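Local coordinates for protein BauA (Acinetobacter baumannii, PDB 6HCP) that probably carries the ferric siderophore preacinetobactin across the outer membrane as a TonB-dependent receptor, supplying the bacterium with iron, at residues A[69-77]-A[668-676]. Residues are numbered along the deposited sequence; the frame is centred on the assembly and turned at random. Where two conformers were deposited one is given.
With EDO (1,2-ethanediol), chain K.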
ATOM      1  N   ASP A  69     -26.900  -0.601 -15.095  1.00 28.46           N
ATOM      2  CA  ASP A  69     -26.391  -1.795 -14.487  1.00 29.70           C
ATOM      3  C   ASP A  69     -24.917  -2.014 -14.879  1.00 27.46           C
ATOM      4  O   ASP A  69     -24.190  -2.610 -14.110  1.00 28.22           O
ATOM      5  CB  ASP A  69     -27.266  -3.017 -14.785  1.00 32.32           C
ATOM      6  CG  ASP A  69     -27.551  -3.313 -16.256  1.00 34.34           C
ATOM      7  OD1 ASP A  69     -27.408  -2.420 -17.108  1.00 39.60           O
ATOM      8  OD2 ASP A  69     -27.896  -4.453 -16.528  1.00 53.12           O
ATOM      9  N   LYS A  70     -24.494  -1.532 -16.048  1.00 27.62           N
ATOM     10  CA  LYS A  70     -23.080  -1.635 -16.443  1.00 31.42           C
ATOM     11  C   LYS A  70     -22.215  -0.820 -15.462  1.00 30.08           C
ATOM     12  O   LYS A  70     -21.182  -1.291 -14.979  1.00 27.85           O
ATOM     13  CB  LYS A  70     -22.883  -1.184 -17.895  1.00 32.01           C
ATOM     14  CG  LYS A  70     -21.427  -1.168 -18.391  1.00 35.26           C
ATOM     15  CD  LYS A  70     -20.680  -2.465 -18.121  1.00 40.31           C
ATOM     16  CE  LYS A  70     -19.450  -2.683 -18.988  1.00 44.70           C
ATOM     17  NZ  LYS A  70     -18.470  -1.575 -18.859  1.00 43.59           N
ATOM     18  N   TYR A  71     -22.670   0.392 -15.112  1.00 28.82           N
ATOM     19  CA  TYR A  71     -21.961   1.221 -14.107  1.00 29.45           C
ATOM     20  C   TYR A  71     -21.908   0.515 -12.752  1.00 24.50           C
ATOM     21  O   TYR A  71     -20.859   0.425 -12.121  1.00 27.08           O
ATOM     22  CB  TYR A  71     -22.605   2.600 -13.968  1.00 29.40           C
ATOM     23  CG  TYR A  71     -21.872   3.528 -13.034  1.00 29.88           C
ATOM     24  CD1 TYR A  71     -20.594   3.973 -13.328  1.00 29.18           C
ATOM     25  CD2 TYR A  71     -22.431   3.911 -11.826  1.00 30.21           C
ATOM     26  CE1 TYR A  71     -19.931   4.862 -12.497  1.00 28.07           C
ATOM     27  CE2 TYR A  71     -21.787   4.801 -10.987  1.00 28.31           C
ATOM     28  CZ  TYR A  71     -20.530   5.279 -11.321  1.00 30.02           C
ATOM     29  OH  TYR A  71     -19.877   6.144 -10.483  1.00 29.93           O
ATOM     30  N   ILE A  72     -23.026  -0.091 -12.353  1.00 27.27           N
ATOM     31  CA  ILE A  72     -23.103  -0.776 -11.104  1.00 26.64           C
ATOM     32  C   ILE A  72     -22.040  -1.886 -11.052  1.00 29.72           C
ATOM     33  O   ILE A  72     -21.370  -2.077 -10.019  1.00 26.42           O
ATOM     34  CB  ILE A  72     -24.528  -1.302 -10.863  1.00 26.28           C
ATOM     35  CG1 ILE A  72     -25.539  -0.151 -10.765  1.00 32.04           C
ATOM     36  CG2 ILE A  72     -24.573  -2.192  -9.648  1.00 29.97           C
ATOM     37  CD1 ILE A  72     -26.969  -0.623 -10.785  1.00 32.15           C
ATOM     38  N   GLU A  73     -21.951  -2.696 -12.115  0.50 27.95           N
ATOM     39  CA  GLU A  73     -20.985  -3.798 -12.112  0.50 26.69           C
ATOM     40  C   GLU A  73     -19.561  -3.221 -12.198  0.50 24.70           C
ATOM     41  O   GLU A  73     -18.638  -3.774 -11.606  0.50 27.20           O
ATOM     42  CB  GLU A  73     -21.259  -4.796 -13.243  0.50 31.18           C
ATOM     43  CG  GLU A  73     -22.496  -5.665 -13.028  0.50 30.94           C
ATOM     44  CD  GLU A  73     -22.460  -6.745 -11.955  0.50 39.30           C
ATOM     45  OE1 GLU A  73     -23.579  -7.129 -11.504  0.50 38.44           O
ATOM     46  OE2 GLU A  73     -21.340  -7.241 -11.590  0.50 27.31           O
ATOM     47  N   ASP A  74     -19.389  -2.113 -12.924  1.00 25.67           N
ATOM     48  CA  ASP A  74     -18.060  -1.501 -13.067  1.00 28.69           C
ATOM     49  C   ASP A  74     -17.519  -1.002 -11.715  1.00 33.65           C
ATOM     50  O   ASP A  74     -16.312  -1.066 -11.466  1.00 29.60           O
ATOM     51  CB  ASP A  74     -18.067  -0.386 -14.101  1.00 28.56           C
ATOM     52  CG  ASP A  74     -18.103  -0.895 -15.540  1.00 34.14           C
ATOM     53  OD1 ASP A  74     -17.839  -2.102 -15.747  1.00 37.65           O
ATOM     54  OD2 ASP A  74     -18.418  -0.091 -16.428  1.00 33.93           O
ATOM     55  N   LYS A  75     -18.402  -0.523 -10.831  1.00 28.34           N
ATOM     56  CA  LYS A  75     -17.991  -0.085  -9.488  1.00 25.11           C
ATOM     57  C   LYS A  75     -17.866  -1.268  -8.520  1.00 27.33           C
ATOM     58  O   LYS A  75     -17.377  -1.108  -7.382  1.00 26.68           O
ATOM     59  CB  LYS A  75     -19.007   0.936  -8.945  1.00 27.21           C
ATOM     60  CG  LYS A  75     -19.172   2.190  -9.780  1.00 25.40           C
ATOM     61  CD  LYS A  75     -17.894   3.017  -9.947  1.00 32.75           C
ATOM     62  CE  LYS A  75     -17.475   3.657  -8.639  1.00 36.16           C
ATOM     63  NZ  LYS A  75     -16.260   4.500  -8.761  1.00 35.90           N
ATOM     64  N   GLN A  76     -18.394  -2.435  -8.910  1.00 25.52           N
ATOM     65  CA  GLN A  76     -18.598  -3.566  -7.970  1.00 29.30           C
ATOM     66  C   GLN A  76     -19.393  -3.072  -6.744  1.00 26.21           C
ATOM     67  O   GLN A  76     -19.108  -3.434  -5.592  1.00 26.11           O
ATOM     68  CB  GLN A  76     -17.261  -4.215  -7.566  1.00 29.30           C
ATOM     69  CG  GLN A  76     -16.366  -4.593  -8.750  1.00 28.04           C
ATOM     70  CD  GLN A  76     -15.240  -5.538  -8.366  1.00 27.19           C
ATOM     71  OE1 GLN A  76     -15.455  -6.580  -7.767  1.00 29.75           O
ATOM     72  NE2 GLN A  76     -14.012  -5.097  -8.569  1.00 28.77           N
ATOM     73  N   ALA A  77     -20.428  -2.273  -7.006  1.00 25.59           N
ATOM     74  CA  ALA A  77     -21.225  -1.644  -5.968  1.00 28.12           C
ATOM     75  C   ALA A  77     -21.972  -2.708  -5.158  1.00 27.76           C
ATOM     76  O   ALA A  77     -22.659  -3.587  -5.708  1.00 28.74           O
ATOM     77  CB  ALA A  77     -22.179  -0.651  -6.596  1.00 28.85           C
ATOM     78  N   THR A 668     -15.194 -10.639 -18.390  1.00 33.08           N
ATOM     79  CA  THR A 668     -14.709  -9.372 -17.860  1.00 31.30           C
ATOM     80  C   THR A 668     -14.108  -9.589 -16.462  1.00 31.12           C
ATOM     81  O   THR A 668     -14.702 -10.230 -15.594  1.00 31.12           O
ATOM     82  CB  THR A 668     -15.813  -8.311 -17.801  1.00 36.54           C
ATOM     83  OG1 THR A 668     -16.266  -8.037 -19.119  1.00 34.50           O
ATOM     84  CG2 THR A 668     -15.348  -7.011 -17.184  1.00 39.23           C
ATOM     85  N   PHE A 669     -12.881  -9.091 -16.305  1.00 30.85           N
ATOM     86  CA  PHE A 669     -12.151  -9.058 -15.043  1.00 32.00           C
ATOM     87  C   PHE A 669     -12.175  -7.625 -14.496  1.00 29.85           C
ATOM     88  O   PHE A 669     -11.977  -6.683 -15.252  1.00 28.99           O
ATOM     89  CB  PHE A 669     -10.691  -9.460 -15.249  1.00 31.59           C
ATOM     90  CG  PHE A 669     -10.489 -10.829 -15.853  1.00 33.08           C
ATOM     91  CD1 PHE A 669     -10.532 -11.009 -17.230  1.00 40.03           C
ATOM     92  CD2 PHE A 669     -10.314 -11.938 -15.052  1.00 36.17           C
ATOM     93  CE1 PHE A 669     -10.401 -12.274 -17.785  1.00 42.21           C
ATOM     94  CE2 PHE A 669     -10.154 -13.198 -15.609  1.00 40.79           C
ATOM     95  CZ  PHE A 669     -10.218 -13.367 -16.972  1.00 40.46           C
ATOM     96  N   ARG A 670     -12.415  -7.486 -13.188  1.00 31.40           N
ATOM     97  CA  ARG A 670     -12.475  -6.178 -12.548  1.00 29.87           C
ATOM     98  C   ARG A 670     -11.690  -6.231 -11.240  1.00 25.19           C
ATOM     99  O   ARG A 670     -11.786  -7.190 -10.458  1.00 29.65           O
ATOM    100  CB  ARG A 670     -13.920  -5.753 -12.261  1.00 29.56           C
ATOM    101  CG  ARG A 670     -14.751  -5.464 -13.497  1.00 29.05           C
ATOM    102  CD  ARG A 670     -16.218  -5.185 -13.180  1.00 31.94           C
ATOM    103  NE  ARG A 670     -16.946  -4.733 -14.352  1.00 32.30           N
ATOM    104  CZ  ARG A 670     -17.841  -5.461 -15.006  1.00 35.17           C
ATOM    105  NH1 ARG A 670     -17.972  -6.753 -14.755  1.00 34.91           N
ATOM    106  NH2 ARG A 670     -18.604  -4.880 -15.908  1.00 35.11           N
ATOM    107  N   ALA A 671     -10.944  -5.154 -11.001  1.00 27.47           N
ATOM    108  CA  ALA A 671     -10.194  -4.961  -9.792  1.00 28.78           C
ATOM    109  C   ALA A 671     -10.397  -3.509  -9.361  1.00 27.04           C
ATOM    110  O   ALA A 671     -10.229  -2.620 -10.177  1.00 28.08           O
ATOM    111  CB  ALA A 671      -8.724  -5.261 -10.005  1.00 33.98           C
ATOM    112  N   ASN A 672     -10.686  -3.310  -8.065  1.00 26.62           N
ATOM    113  CA  ASN A 672     -10.920  -1.971  -7.513  1.00 30.53           C
ATOM    114  C   ASN A 672     -10.306  -1.888  -6.114  1.00 25.23           C
ATOM    115  O   ASN A 672     -10.368  -2.846  -5.348  1.00 29.65           O
ATOM    116  CB  ASN A 672     -12.408  -1.626  -7.397  1.00 28.56           C
ATOM    117  CG  ASN A 672     -13.079  -1.479  -8.734  1.00 32.29           C
ATOM    118  OD1 ASN A 672     -13.430  -2.491  -9.358  1.00 34.35           O
ATOM    119  ND2 ASN A 672     -12.975  -0.279  -9.277  1.00 31.31           N
ATOM    120  N   ILE A 673      -9.676  -0.742  -5.833  1.00 27.33           N
ATOM    121  CA  ILE A 673      -9.270  -0.375  -4.503  1.00 26.53           C
ATOM    122  C   ILE A 673      -9.981   0.934  -4.163  1.00 25.93           C
ATOM    123  O   ILE A 673      -9.796   1.923  -4.843  1.00 28.18           O
ATOM    124  CB  ILE A 673      -7.737  -0.206  -4.368  1.00 28.83           C
ATOM    125  CG1 ILE A 673      -6.973  -1.417  -4.914  1.00 36.64           C
ATOM    126  CG2 ILE A 673      -7.377   0.075  -2.912  1.00 27.45           C
ATOM    127  CD1 ILE A 673      -5.466  -1.249  -4.887  1.00 38.71           C
ATOM    128  N   TYR A 674     -10.745   0.913  -3.068  1.00 26.75           N
ATOM    129  CA  TYR A 674     -11.400   2.100  -2.543  1.00 26.80           C
ATOM    130  C   TYR A 674     -10.617   2.603  -1.323  1.00 21.52           C
ATOM    131  O   TYR A 674     -10.164   1.797  -0.511  1.00 25.10           O
ATOM    132  CB  TYR A 674     -12.858   1.746  -2.221  1.00 26.38           C
ATOM    133  CG  TYR A 674     -13.709   1.537  -3.450  1.00 27.48           C
ATOM    134  CD1 TYR A 674     -14.154   2.614  -4.195  1.00 28.04           C
ATOM    135  CD2 TYR A 674     -13.974   0.265  -3.936  1.00 29.82           C
ATOM    136  CE1 TYR A 674     -14.815   2.440  -5.397  1.00 30.65           C
ATOM    137  CE2 TYR A 674     -14.687   0.073  -5.109  1.00 26.53           C
ATOM    138  CZ  TYR A 674     -15.096   1.163  -5.853  1.00 30.55           C
ATOM    139  OH  TYR A 674     -15.810   1.017  -7.009  1.00 31.32           O
ATOM    140  N   ASN A 675     -10.651   3.913  -1.097  1.00 23.05           N
ATOM    141  CA  ASN A 675      -9.867   4.576  -0.066  1.00 25.55           C
ATOM    142  C   ASN A 675      -8.420   4.048  -0.128  1.00 23.13           C
ATOM    143  O   ASN A 675      -7.889   3.496   0.830  1.00 23.52           O
ATOM    144  CB  ASN A 675     -10.481   4.419   1.325  1.00 23.37           C
ATOM    145  CG  ASN A 675      -9.803   5.306   2.344  1.00 23.79           C
ATOM    146  OD1 ASN A 675      -8.968   6.133   1.976  1.00 24.06           O
ATOM    147  ND2 ASN A 675     -10.136   5.136   3.618  1.00 21.83           N
ATOM    148  N   LEU A 676      -7.789   4.235  -1.282  1.00 23.47           N
ATOM    149  CA  LEU A 676      -6.484   3.615  -1.522  1.00 26.72           C
ATOM    150  C   LEU A 676      -5.411   4.176  -0.581  1.00 25.15           C
ATOM    151  O   LEU A 676      -4.463   3.453  -0.259  1.00 27.39           O
ATOM    152  CB  LEU A 676      -6.112   3.738  -2.998  1.00 32.55           C
ATOM    153  CG  LEU A 676      -5.501   5.038  -3.494  1.00 43.64           C
ATOM    154  CD1 LEU A 676      -3.985   4.964  -3.452  1.00 47.15           C
ATOM    155  CD2 LEU A 676      -5.959   5.303  -4.926  1.00 46.95           C
TER
HETATM  156  C1  EDO K 808     -13.421  -2.054 -12.598  1.00 37.67           C
HETATM  157  O1  EDO K 808     -14.648  -1.874 -13.395  1.00 39.75           O
HETATM  158  C2  EDO K 808     -12.532  -0.816 -12.825  1.00 46.61           C
HETATM  159  O2  EDO K 808     -13.162   0.368 -12.289  1.00 51.22           O
HETATM  160  O   HOH W   1     -14.482   2.516  -9.389  1.00 44.88           O
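R670 meets the carboxylate of D74 side-on, and both of its donors converge on one oxygen. NH2 reaches D74 OD1 at 2.9 Å with an N-H...O angle of 155°, nearly in line with the C-O bond, while NE reaches the same OD1 at 3.1 Å from the anti side. OD1 lies 3° out of the guanidinium plane, although the carboxylate plane itself is turned 47° from it. The other oxygen, D74 OD2, takes K70 NZ at 2.8 Å on its syn side, completing a salt-bridge network that should favour an ionised carboxylate. The guanidinium of the extended R670 chain is sandwiched by T668 CG2 over the centre of one face and E73 CB, offset toward the rim, 3.7 Å above the other; with the two-nitrogen grip this restricts its rotation.

Farther along the strand, Q76 NE2 donates to N672 OD1 (2.8 Å), with the two amide planes steeply inclined. Q76 follows the helix with positive phi, in a Schellman motif, and its side chain starts toward the strand. Y674 OH donates to K75 O (2.7 Å), which lies near the ring plane at its edge, and a water links this hydroxyl to K75 NZ. A 1,2-ethanediol molecule, probably from crystallisation, bridges D74 O and N672 ND2.

D74 OD2 is also held by Q42, and R657 lies beside R670. Helix 69-75 follows plug strand 64-68; its axis passes 9.4 Å from that of 668-674. Barrel strand 665-674 runs antiparallel between 645-662 and 697-705. The R670-D74, Q76-N672 and Y674-K75 bonds join plug to inner barrel wall.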